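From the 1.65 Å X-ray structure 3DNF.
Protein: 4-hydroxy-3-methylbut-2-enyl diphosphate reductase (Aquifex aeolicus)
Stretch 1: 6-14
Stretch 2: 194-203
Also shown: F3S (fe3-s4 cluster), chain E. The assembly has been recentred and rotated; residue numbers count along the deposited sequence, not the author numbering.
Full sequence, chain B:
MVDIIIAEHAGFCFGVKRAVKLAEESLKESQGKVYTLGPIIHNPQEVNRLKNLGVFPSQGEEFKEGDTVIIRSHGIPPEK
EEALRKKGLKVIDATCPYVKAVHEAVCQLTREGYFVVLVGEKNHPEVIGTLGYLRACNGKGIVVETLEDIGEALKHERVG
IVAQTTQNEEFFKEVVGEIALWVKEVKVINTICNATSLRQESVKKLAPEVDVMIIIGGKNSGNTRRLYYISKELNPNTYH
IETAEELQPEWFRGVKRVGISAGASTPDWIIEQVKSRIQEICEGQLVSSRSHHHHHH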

# COMPACT_ATOMS: atom_id res chain seq x y z
N ILE B 6 -0.48 -2.11 -37.88
CA ILE B 6 -0.40 -1.05 -36.87
C ILE B 6 -0.86 -1.65 -35.55
O ILE B 6 -1.97 -2.18 -35.44
CB ILE B 6 -1.25 0.19 -37.26
CG1 ILE B 6 -0.74 0.78 -38.57
CG2 ILE B 6 -1.22 1.25 -36.14
CD1 ILE B 6 -1.69 1.75 -39.23
N ALA B 7 0.03 -1.61 -34.55
CA ALA B 7 -0.24 -2.15 -33.23
C ALA B 7 -1.47 -1.49 -32.60
O ALA B 7 -1.69 -0.29 -32.76
CB ALA B 7 0.98 -1.98 -32.31
N GLU B 8 -2.25 -2.30 -31.90
CA GLU B 8 -3.37 -1.78 -31.15
C GLU B 8 -2.88 -0.77 -30.11
O GLU B 8 -1.85 -0.99 -29.46
CB GLU B 8 -4.14 -2.91 -30.49
CG GLU B 8 -5.59 -2.57 -30.27
CD GLU B 8 -6.28 -3.55 -29.34
OE1 GLU B 8 -5.74 -4.65 -29.13
OE2 GLU B 8 -7.37 -3.20 -28.82
N HIS B 9 -3.60 0.34 -29.97
CA HIS B 9 -3.26 1.43 -29.03
C HIS B 9 -2.07 2.32 -29.46
O HIS B 9 -1.67 3.19 -28.67
CB HIS B 9 -3.04 0.91 -27.59
CG HIS B 9 -4.11 -0.02 -27.12
ND1 HIS B 9 -5.42 0.38 -26.94
CD2 HIS B 9 -4.07 -1.34 -26.82
CE1 HIS B 9 -6.13 -0.66 -26.55
NE2 HIS B 9 -5.34 -1.71 -26.46
N ALA B 10 -1.55 2.14 -30.68
CA ALA B 10 -0.54 3.07 -31.21
C ALA B 10 -1.08 4.51 -31.14
O ALA B 10 -2.23 4.77 -31.52
CB ALA B 10 -0.13 2.70 -32.65
N GLY B 11 -0.28 5.42 -30.60
CA GLY B 11 -0.60 6.84 -30.69
C GLY B 11 -1.41 7.34 -29.53
O GLY B 11 -1.25 6.85 -28.39
N PHE B 12 -2.30 8.31 -29.82
CA PHE B 12 -3.05 9.06 -28.79
C PHE B 12 -3.90 8.12 -27.95
O PHE B 12 -4.55 7.20 -28.47
CB PHE B 12 -4.07 10.06 -29.42
CG PHE B 12 -3.46 11.26 -30.11
CD1 PHE B 12 -2.11 11.57 -30.02
CD2 PHE B 12 -4.30 12.12 -30.85
CE1 PHE B 12 -1.59 12.70 -30.67
CE2 PHE B 12 -3.80 13.23 -31.49
CZ PHE B 12 -2.44 13.53 -31.40
N CYS B 13 -3.91 8.38 -26.66
CA CYS B 13 -4.84 7.74 -25.75
C CYS B 13 -6.26 8.26 -25.96
O CYS B 13 -6.50 9.28 -26.64
CB CYS B 13 -4.44 8.05 -24.33
SG CYS B 13 -4.47 9.81 -24.13
N PHE B 14 -7.21 7.59 -25.32
CA PHE B 14 -8.61 7.98 -25.40
C PHE B 14 -8.86 9.48 -25.14
O PHE B 14 -9.51 10.17 -25.93
CB PHE B 14 -9.39 7.14 -24.40
CG PHE B 14 -10.79 7.63 -24.19
CD1 PHE B 14 -11.77 7.37 -25.12
CD2 PHE B 14 -11.10 8.38 -23.05
CE1 PHE B 14 -13.08 7.84 -24.93
CE2 PHE B 14 -12.39 8.86 -22.84
CZ PHE B 14 -13.38 8.61 -23.77
N ASN B 194 -4.66 3.06 -17.60
CA ASN B 194 -3.92 1.94 -18.23
C ASN B 194 -3.43 2.22 -19.66
O ASN B 194 -2.81 1.32 -20.27
CB ASN B 194 -4.73 0.63 -18.19
CG ASN B 194 -6.06 0.71 -18.97
OD1 ASN B 194 -6.36 1.70 -19.65
ND2 ASN B 194 -6.86 -0.35 -18.86
N ALA B 195 -3.67 3.42 -20.19
CA ALA B 195 -3.32 3.72 -21.60
C ALA B 195 -1.86 3.41 -21.94
O ALA B 195 -1.57 2.88 -23.02
CB ALA B 195 -3.63 5.15 -21.97
N THR B 196 -0.94 3.73 -21.03
CA THR B 196 0.49 3.48 -21.28
C THR B 196 0.83 1.99 -21.27
O THR B 196 1.59 1.52 -22.12
CB THR B 196 1.42 4.26 -20.33
OG1 THR B 196 1.19 5.67 -20.50
CG2 THR B 196 2.90 3.97 -20.65
N SER B 197 0.27 1.27 -20.30
CA SER B 197 0.42 -0.18 -20.19
C SER B 197 -0.10 -0.90 -21.44
O SER B 197 0.60 -1.75 -22.00
CB SER B 197 -0.30 -0.69 -18.94
OG SER B 197 -0.00 -2.05 -18.69
N LEU B 198 -1.31 -0.56 -21.87
CA LEU B 198 -1.90 -1.17 -23.07
C LEU B 198 -0.99 -0.98 -24.29
O LEU B 198 -0.67 -1.94 -25.00
CB LEU B 198 -3.30 -0.59 -23.36
CG LEU B 198 -4.49 -0.81 -22.41
CD1 LEU B 198 -5.62 0.15 -22.75
CD2 LEU B 198 -4.99 -2.24 -22.44
N ARG B 199 -0.56 0.26 -24.52
CA ARG B 199 0.34 0.61 -25.61
C ARG B 199 1.63 -0.24 -25.59
O ARG B 199 2.04 -0.79 -26.62
CB ARG B 199 0.65 2.11 -25.59
CG ARG B 199 1.01 2.69 -26.93
CD ARG B 199 1.42 4.16 -26.83
NE ARG B 199 0.29 5.10 -26.70
CZ ARG B 199 0.03 5.79 -25.60
NH1 ARG B 199 0.79 5.64 -24.53
NH2 ARG B 199 -1.01 6.63 -25.54
N GLN B 200 2.23 -0.37 -24.41
CA GLN B 200 3.45 -1.17 -24.24
C GLN B 200 3.24 -2.68 -24.45
O GLN B 200 4.06 -3.33 -25.10
CB GLN B 200 4.09 -0.89 -22.87
CG GLN B 200 4.63 0.53 -22.74
CD GLN B 200 5.12 0.88 -21.35
OE1 GLN B 200 4.97 0.12 -20.41
NE2 GLN B 200 5.72 2.06 -21.23
N GLU B 201 2.16 -3.23 -23.90
CA GLU B 201 1.87 -4.67 -24.02
C GLU B 201 1.50 -5.08 -25.45
O GLU B 201 1.77 -6.21 -25.87
CB GLU B 201 0.76 -5.10 -23.05
CG GLU B 201 1.07 -4.86 -21.56
CD GLU B 201 2.43 -5.40 -21.11
OE1 GLU B 201 2.83 -6.49 -21.55
OE2 GLU B 201 3.09 -4.72 -20.30
N SER B 202 0.86 -4.17 -26.17
CA SER B 202 0.55 -4.36 -27.58
C SER B 202 1.81 -4.43 -28.43
O SER B 202 1.88 -5.20 -29.39
CB SER B 202 -0.38 -3.25 -28.07
OG SER B 202 -0.72 -3.43 -29.44
N VAL B 203 2.82 -3.62 -28.08
CA VAL B 203 4.15 -3.69 -28.70
C VAL B 203 4.87 -4.99 -28.32
O VAL B 203 5.48 -5.64 -29.17
CB VAL B 203 5.00 -2.45 -28.35
CG1 VAL B 203 6.48 -2.69 -28.61
CG2 VAL B 203 4.51 -1.25 -29.14
FE1 F3S E . -5.27 8.17 -19.83
FE3 F3S E . -6.91 10.29 -20.20
FE4 F3S E . -4.98 9.75 -21.64
S1 F3S E . -5.92 9.65 -18.26
S2 F3S E . -3.31 8.55 -20.94
S3 F3S E . -6.72 8.47 -21.56
S4 F3S E . -5.71 11.80 -21.45
O HOH W 1 1.07 -0.09 -29.24

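Two side chains of the helix, Arg199 and Ser202, bind backbone carbonyls of the irregular stretch 6-14. Ser202 OG donates to Glu8 O at 2.7 Å. Arg199 grips a single acceptor with two nitrogens: NE and NH2 each lie 2.9 Å from Gly11 O. The N-H...O angles are near 135°, as expected when one oxygen sits between two donors. Gly11 O lies at the edge of the guanidinium, near its plane, where the N-H groups point. Gly11 has phi/psi of 91/-147, where a CB would be jammed against the preceding carbonyl O.

A water adds a bridge, donating to Glu8 O at 3.1 Å and to Arg199 O at 2.9 Å. Glu8 O therefore accepts from both Ser202 OG and the water.

Ala7 to Ala10 form a type II turn, closed by Ala10 N to Ala7 O at 3.2 Å. The turn carries His9, whose CB points toward the helix. Leu198 CB sits over one face of the His9 ring, 3.8 Å from the ring centroid, in a CH-pi contact. Ser202 CB lies at the ring edge, 4.3 Å from His9 CD2.

Farther along, Cys13 CB packs on Ala195 CB at 3.8 Å. Both residues also meet the cluster: Cys13 SG binds FE4 at 2.5 Å, and Ala195 CB lies 3.6 Å from S2.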